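Local coordinates for beta-1,4-galactanase (Thielavia heterothallica, PDB 1HJS), which hydrolyses the beta-1,4-galactosidic linkages of type I arabinogalactans, as a family 53 glycoside hydrolase of clan GH-A, at residues A[270-274]-A[322-326]; A[66-70]-A[122-126]; A[18-22]-A[299-303]. One frame throughout, in Å; residues are numbered along the deposited sequence.

Interaction 1. Residues A[270-274]-A[322-326]; sequences PEGQT and ALSSL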
loop_
_atom_site.group_PDB
_atom_site.type_symbol
_atom_site.label_atom_id
_atom_site.label_comp_id
_atom_site.label_asym_id
_atom_site.label_seq_id
_atom_site.Cartn_x
_atom_site.Cartn_y
_atom_site.Cartn_z
ATOM N N PRO A 270 1.572 -9.613 -20.399
ATOM C CA PRO A 270 2.060 -8.260 -20.106
ATOM C C PRO A 270 1.132 -7.222 -20.729
ATOM O O PRO A 270 0.861 -6.178 -20.135
ATOM C CB PRO A 270 3.451 -8.254 -20.733
ATOM C CG PRO A 270 3.897 -9.677 -20.534
ATOM C CD PRO A 270 2.657 -10.456 -20.935
ATOM N N GLU A 271 0.644 -7.516 -21.932
ATOM C CA GLU A 271 -0.263 -6.610 -22.628
ATOM C C GLU A 271 -1.526 -6.438 -21.786
ATOM O O GLU A 271 -2.053 -5.330 -21.643
ATOM C CB GLU A 271 -0.637 -7.178 -24.003
ATOM C CG GLU A 271 0.498 -7.228 -25.028
ATOM C CD GLU A 271 1.626 -8.184 -24.657
ATOM O OE1 GLU A 271 1.345 -9.281 -24.130
ATOM O OE2 GLU A 271 2.802 -7.843 -24.915
ATOM N N GLY A 272 -2.008 -7.549 -21.236
ATOM C CA GLY A 272 -3.194 -7.516 -20.399
ATOM C C GLY A 272 -2.950 -6.689 -19.147
ATOM O O GLY A 272 -3.835 -5.951 -18.707
ATOM N N GLN A 273 -1.756 -6.815 -18.568
ATOM C CA GLN A 273 -1.419 -6.043 -17.374
ATOM C C GLN A 273 -1.498 -4.550 -17.649
ATOM O O GLN A 273 -2.024 -3.791 -16.835
ATOM C CB GLN A 273 0.000 -6.349 -16.889
ATOM C CG GLN A 273 0.217 -7.713 -16.297
ATOM C CD GLN A 273 1.597 -7.829 -15.671
ATOM O OE1 GLN A 273 2.591 -7.401 -16.261
ATOM N NE2 GLN A 273 1.664 -8.407 -14.479
ATOM N N THR A 274 -0.959 -4.120 -18.788
ATOM C CA THR A 274 -0.973 -2.698 -19.111
ATOM C C THR A 274 -2.402 -2.193 -19.252
ATOM O O THR A 274 -2.711 -1.082 -18.832
ATOM C CB THR A 274 -0.191 -2.380 -20.410
ATOM O OG1 THR A 274 -0.922 -2.857 -21.541
ATOM C CG2 THR A 274 1.171 -3.046 -20.384
ATOM N N ALA A 322 12.798 -6.527 -16.550
ATOM C CA ALA A 322 11.517 -5.841 -16.604
ATOM C C ALA A 322 10.768 -6.216 -17.876
ATOM O O ALA A 322 11.348 -6.252 -18.963
ATOM C CB ALA A 322 11.730 -4.334 -16.547
ATOM N N LEU A 323 9.478 -6.504 -17.735
ATOM C CA LEU A 323 8.655 -6.853 -18.882
ATOM C C LEU A 323 8.168 -5.567 -19.542
ATOM O O LEU A 323 8.276 -4.480 -18.969
ATOM C CB LEU A 323 7.463 -7.707 -18.444
ATOM C CG LEU A 323 7.819 -9.035 -17.770
ATOM C CD1 LEU A 323 6.552 -9.788 -17.413
ATOM C CD2 LEU A 323 8.693 -9.870 -18.712
ATOM N N SER A 324 7.627 -5.696 -20.746
ATOM C CA SER A 324 7.132 -4.547 -21.497
ATOM C C SER A 324 6.021 -3.784 -20.776
ATOM O O SER A 324 5.809 -2.599 -21.030
ATOM C CB SER A 324 6.620 -5.009 -22.862
ATOM O OG SER A 324 5.556 -5.931 -22.703
ATOM N N SER A 325 5.309 -4.461 -19.885
ATOM C CA SER A 325 4.212 -3.825 -19.164
ATOM C C SER A 325 4.647 -2.743 -18.173
ATOM O O SER A 325 3.859 -1.869 -17.823
ATOM C CB SER A 325 3.401 -4.890 -18.426
ATOM O OG SER A 325 4.252 -5.676 -17.609
ATOM N N LEU A 326 5.899 -2.788 -17.732
ATOM C CA LEU A 326 6.390 -1.817 -16.756
ATOM C C LEU A 326 6.328 -0.372 -17.257
ATOM O O LEU A 326 6.232 0.563 -16.459
ATOM C CB LEU A 326 7.829 -2.168 -16.342
ATOM C CG LEU A 326 8.319 -1.584 -15.009
ATOM C CD1 LEU A 326 7.462 -2.102 -13.855
ATOM C CD2 LEU A 326 9.775 -1.939 -14.800
#
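Ser325 sets its side chain against the first turn of helix 270-285, overlapping Pro270, Gln273 and Thr274 at once. Its OG donates a hydrogen bond to OE1 of Gln273 at 2.7 Å, and its CB lies 3.3 Å from O of Pro270 and 3.5 Å from CG2 of Thr274. That methyl also comes within 3.4 Å of CA of Ser325, so the backbone of the short 3-10 segment 324-326 rests directly on the helix. The pose of Thr274 is fixed from its other side: OG1 gives a hydrogen bond of 2.7 Å to O of Glu271, one turn back, which leaves CG2 to meet the serine. Pro270 opens the helix and packs its ring along segment 322-326, with CB 3.7 Å from OG of Ser324 and CG 4.1 Å from CD1 of Leu323. The contact thus joins the start of the helix between the seventh and eighth strands of the TIM barrel to the C-terminal part of the chain. Gln273 uses both ends of its amide, since NE2 bonds to the carbonyl oxygens of Trp248 and Thr314. The chemistry is mixed: a buried hydroxyl is paired with an amide oxygen while CB and CA of Ser325 pack against Pro270 and CG2 of Thr274, so the serine can sit inside the interface with its polar atom satisfied.

Interaction 2. Residues A[66-70]-A[122-126]; sequences AKRAK and NAGIQ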
loop_
_atom_site.group_PDB
_atom_site.type_symbol
_atom_site.label_atom_id
_atom_site.label_comp_id
_atom_site.label_asym_id
_atom_site.label_seq_id
_atom_site.Cartn_x
_atom_site.Cartn_y
_atom_site.Cartn_z
ATOM N N ALA A 66 14.876 3.448 1.267
ATOM C CA ALA A 66 14.277 4.767 1.060
ATOM C C ALA A 66 15.352 5.726 0.538
ATOM O O ALA A 66 15.080 6.566 -0.318
ATOM C CB ALA A 66 13.684 5.299 2.358
ATOM N N LYS A 67 16.570 5.604 1.066
ATOM C CA LYS A 67 17.677 6.448 0.618
ATOM C C LYS A 67 17.948 6.169 -0.856
ATOM O O LYS A 67 18.224 7.082 -1.624
ATOM C CB LYS A 67 18.939 6.167 1.441
ATOM C CG LYS A 67 18.920 6.742 2.842
ATOM C CD LYS A 67 20.132 6.263 3.611
ATOM C CE LYS A 67 20.199 6.885 4.988
ATOM N NZ LYS A 67 21.347 6.342 5.781
ATOM N N ARG A 68 17.859 4.901 -1.246
ATOM C CA ARG A 68 18.098 4.512 -2.632
ATOM C C ARG A 68 17.006 5.074 -3.528
ATOM O O ARG A 68 17.277 5.541 -4.636
ATOM C CB ARG A 68 18.150 2.985 -2.759
ATOM C CG ARG A 68 19.458 2.377 -2.266
ATOM C CD ARG A 68 19.387 0.853 -2.227
ATOM N NE ARG A 68 19.016 0.278 -3.516
ATOM C CZ ARG A 68 18.877 -1.025 -3.738
ATOM N NH1 ARG A 68 19.079 -1.900 -2.755
ATOM N NH2 ARG A 68 18.532 -1.456 -4.945
ATOM N N ALA A 69 15.767 5.036 -3.041
ATOM C CA ALA A 69 14.641 5.555 -3.808
ATOM C C ALA A 69 14.837 7.053 -4.014
ATOM O O ALA A 69 14.669 7.572 -5.123
ATOM C CB ALA A 69 13.320 5.289 -3.066
ATOM N N LYS A 70 15.183 7.739 -2.929
ATOM C CA LYS A 70 15.423 9.177 -2.965
ATOM C C LYS A 70 16.503 9.525 -3.998
ATOM O O LYS A 70 16.361 10.488 -4.754
ATOM C CB LYS A 70 15.852 9.659 -1.573
ATOM C CG LYS A 70 16.182 11.145 -1.482
ATOM C CD LYS A 70 16.631 11.507 -0.072
ATOM C CE LYS A 70 16.982 12.983 0.042
ATOM N NZ LYS A 70 17.525 13.307 1.388
ATOM N N ASN A 122 15.714 12.248 10.377
ATOM C CA ASN A 122 17.149 12.305 10.638
ATOM C C ASN A 122 17.989 11.623 9.569
ATOM O O ASN A 122 19.188 11.891 9.446
ATOM C CB ASN A 122 17.463 11.700 12.008
ATOM C CG ASN A 122 16.895 12.523 13.147
ATOM O OD1 ASN A 122 16.572 13.698 12.973
ATOM N ND2 ASN A 122 16.786 11.916 14.322
ATOM N N ALA A 123 17.358 10.741 8.803
ATOM C CA ALA A 123 18.041 10.033 7.728
ATOM C C ALA A 123 17.808 10.759 6.403
ATOM O O ALA A 123 18.207 10.275 5.345
ATOM C CB ALA A 123 17.536 8.600 7.637
ATOM N N GLY A 124 17.158 11.919 6.473
ATOM C CA GLY A 124 16.888 12.696 5.276
ATOM C C GLY A 124 15.734 12.161 4.446
ATOM O O GLY A 124 15.609 12.474 3.258
ATOM N N ILE A 125 14.883 11.352 5.071
ATOM C CA ILE A 125 13.741 10.776 4.373
ATOM C C ILE A 125 12.422 11.402 4.821
ATOM O O ILE A 125 12.014 11.246 5.970
ATOM C CB ILE A 125 13.653 9.245 4.608
ATOM C CG1 ILE A 125 14.954 8.566 4.165
ATOM C CG2 ILE A 125 12.457 8.666 3.859
ATOM C CD1 ILE A 125 15.292 8.766 2.701
ATOM N N GLN A 126 11.774 12.127 3.914
ATOM C CA GLN A 126 10.483 12.734 4.203
ATOM C C GLN A 126 9.464 12.071 3.286
ATOM O O GLN A 126 9.246 12.513 2.159
ATOM C CB GLN A 126 10.497 14.244 3.934
ATOM C CG GLN A 126 11.367 15.064 4.876
ATOM C CD GLN A 126 12.831 15.061 4.472
ATOM O OE1 GLN A 126 13.157 15.131 3.286
ATOM N NE2 GLN A 126 13.720 14.998 5.459
HETATM O O HOH W 1 15.582 15.238 1.968
HETATM O O HOH W 2 19.048 11.245 2.896
#
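A Schellman motif ends helix 102-122 of the TIM barrel, and the turn it makes packs against the neighbouring helix 59-71. Gly124, with its positive phi of 77°, is the C-prime residue: its N bonds back to O of Gln121, and N of Ile125 to O of Leu120. Directly after the turn, Ile125 lays CD1 on the other helix, 3.8 Å from CB of Ala66, 3.8 Å from N of Lys67 and 4.1 Å from CD of Lys70. The small alanine lets the isoleucine come close to the helix backbone, with CD1 3.7 Å from C of Ala66. Lys67 adds its aliphatic chain alongside, with CE 4.1 Å from CB of Ala123. Beyond Ile125 the chain runs on to strand 129-132, so the contact ties two successive outer helices together at the entrance to the fourth barrel strand. The extended side chain of Lys70 reaches the turn itself, where NZ donates to O of Gly124 at 2.8 Å. Two waters extend this bond: water 2 joins NZ of Lys70 (3.0 Å) to O of Ala123 (2.8 Å), and water 1 lies 2.8 Å from both NZ of Lys70 and OE1 of Gln126.

Interaction 3. Residues A[18-22]-A[299-303]; sequences AGVSY and AWIHN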
loop_
_atom_site.group_PDB
_atom_site.type_symbol
_atom_site.label_atom_id
_atom_site.label_comp_id
_atom_site.label_asym_id
_atom_site.label_seq_id
_atom_site.Cartn_x
_atom_site.Cartn_y
_atom_site.Cartn_z
ATOM N N ALA A 18 18.957 -12.589 -2.395
ATOM C CA ALA A 18 18.669 -13.944 -2.851
ATOM C C ALA A 18 19.321 -14.195 -4.207
ATOM O O ALA A 18 19.123 -15.249 -4.814
ATOM C CB ALA A 18 17.167 -14.167 -2.946
ATOM N N GLY A 19 20.082 -13.215 -4.686
ATOM C CA GLY A 19 20.778 -13.371 -5.952
ATOM C C GLY A 19 20.120 -12.766 -7.180
ATOM O O GLY A 19 20.633 -12.904 -8.292
ATOM N N VAL A 20 18.991 -12.092 -7.001
ATOM C CA VAL A 20 18.311 -11.495 -8.139
ATOM C C VAL A 20 19.067 -10.298 -8.701
ATOM O O VAL A 20 19.458 -9.390 -7.970
ATOM C CB VAL A 20 16.885 -11.035 -7.777
ATOM C CG1 VAL A 20 16.240 -10.367 -8.985
ATOM C CG2 VAL A 20 16.056 -12.218 -7.327
ATOM N N SER A 21 19.272 -10.314 -10.011
ATOM C CA SER A 21 19.958 -9.230 -10.701
ATOM C C SER A 21 18.941 -8.599 -11.635
ATOM O O SER A 21 18.612 -9.170 -12.672
ATOM C CB SER A 21 21.136 -9.775 -11.507
ATOM O OG SER A 21 21.670 -8.765 -12.343
ATOM N N TYR A 22 18.441 -7.425 -11.266
ATOM C CA TYR A 22 17.438 -6.751 -12.074
ATOM C C TYR A 22 17.982 -6.104 -13.334
ATOM O O TYR A 22 19.080 -5.543 -13.344
ATOM C CB TYR A 22 16.696 -5.723 -11.223
ATOM C CG TYR A 22 15.833 -6.368 -10.163
ATOM C CD1 TYR A 22 14.705 -7.111 -10.516
ATOM C CD2 TYR A 22 16.152 -6.254 -8.811
ATOM C CE1 TYR A 22 13.911 -7.726 -9.545
ATOM C CE2 TYR A 22 15.367 -6.865 -7.831
ATOM C CZ TYR A 22 14.246 -7.598 -8.206
ATOM O OH TYR A 22 13.450 -8.185 -7.239
ATOM N N ALA A 299 8.309 -6.775 -8.767
ATOM C CA ALA A 299 9.602 -7.435 -8.940
ATOM C C ALA A 299 9.913 -8.596 -8.000
ATOM O O ALA A 299 11.055 -9.060 -7.954
ATOM C CB ALA A 299 10.720 -6.388 -8.850
ATOM N N TRP A 300 8.915 -9.077 -7.267
ATOM C CA TRP A 300 9.126 -10.179 -6.328
ATOM C C TRP A 300 9.006 -11.510 -7.072
ATOM O O TRP A 300 8.067 -12.287 -6.850
ATOM C CB TRP A 300 8.086 -10.104 -5.207
ATOM C CG TRP A 300 8.474 -10.834 -3.962
ATOM C CD1 TRP A 300 9.534 -11.686 -3.797
ATOM C CD2 TRP A 300 7.790 -10.798 -2.704
ATOM N NE1 TRP A 300 9.546 -12.180 -2.518
ATOM C CE2 TRP A 300 8.488 -11.651 -1.826
ATOM C CE3 TRP A 300 6.650 -10.126 -2.237
ATOM C CZ2 TRP A 300 8.085 -11.852 -0.499
ATOM C CZ3 TRP A 300 6.247 -10.329 -0.917
ATOM C CH2 TRP A 300 6.967 -11.187 -0.065
ATOM N N ILE A 301 9.974 -11.774 -7.943
ATOM C CA ILE A 301 9.957 -12.981 -8.757
ATOM C C ILE A 301 10.032 -14.320 -8.022
ATOM O O ILE A 301 9.638 -15.343 -8.582
ATOM C CB ILE A 301 11.055 -12.916 -9.843
ATOM C CG1 ILE A 301 12.443 -12.866 -9.205
ATOM C CG2 ILE A 301 10.828 -11.684 -10.719
ATOM C CD1 ILE A 301 13.571 -12.822 -10.223
ATOM N N HIS A 302 10.523 -14.332 -6.784
ATOM C CA HIS A 302 10.588 -15.580 -6.031
ATOM C C HIS A 302 9.283 -15.843 -5.275
ATOM O O HIS A 302 9.164 -16.809 -4.523
ATOM C CB HIS A 302 11.777 -15.579 -5.065
ATOM C CG HIS A 302 13.094 -15.806 -5.740
ATOM N ND1 HIS A 302 14.088 -14.851 -5.783
ATOM C CD2 HIS A 302 13.570 -16.875 -6.424
ATOM C CE1 HIS A 302 15.118 -15.320 -6.465
ATOM N NE2 HIS A 302 14.830 -16.546 -6.865
ATOM N N ASN A 303 8.309 -14.966 -5.489
ATOM C CA ASN A 303 6.983 -15.087 -4.882
ATOM C C ASN A 303 6.044 -14.592 -5.979
ATOM O O ASN A 303 5.191 -13.737 -5.757
ATOM C CB ASN A 303 6.880 -14.199 -3.637
ATOM C CG ASN A 303 5.509 -14.270 -2.973
ATOM O OD1 ASN A 303 4.906 -15.340 -2.877
ATOM N ND2 ASN A 303 5.017 -13.124 -2.501
#
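Ala18 begins the loop that leaves helix 12-17 of the TIM barrel, and its CB lies 4.2 Å from CE1 of His302. Gly19 then turns the chain in a Schellman motif; with phi at 98°, a CB here would jam against the carbonyl oxygen of Ala18. Val20 points across to the loop after the eighth strand, 290-296: its CG1 and CG2 both pack on CD1 of Ile301 (3.8 and 3.9 Å), and CG2 also comes to 3.4 Å from CE1 of His302. That imidazole is held by a further partner, as its ND1 is hydrogen-bonded to Glu15 of helix 12-17. Tyr22 lies buried, its ring edge-to-face with Phe316, and brings CE1 to within 3.5 Å of CB of Ala299. The two loops run roughly antiparallel, 148° apart, linking the first and last strand–loop units where the barrel closes. At the ring's tip, OH of Tyr22 donates a short hydrogen bond of 2.6 Å to O of Ala299.

All three contacts belong to one eight-stranded TIM barrel and lie away from the residues assigned as proton donor, Glu135, and nucleophile, Glu245. Interactions 1 and 3 are the nearest in centre, about 17 Å apart, with nearest atoms about 6 Å apart; their segments alternate along the chain; interaction 3 joins the N-terminal and C-terminal parts, while interaction 1 lies wholly within the last quarter. Phe316 links them, touching Ala322 from interaction 1 and both Tyr22 and Ala299 from interaction 3. Interaction 2 falls within the sequence that interaction 3 spans, its centre about 23 Å away, and Glu16 of helix 12-17 forms a salt bridge with Arg68. Interactions 1 and 2 have centres about 29 Å apart.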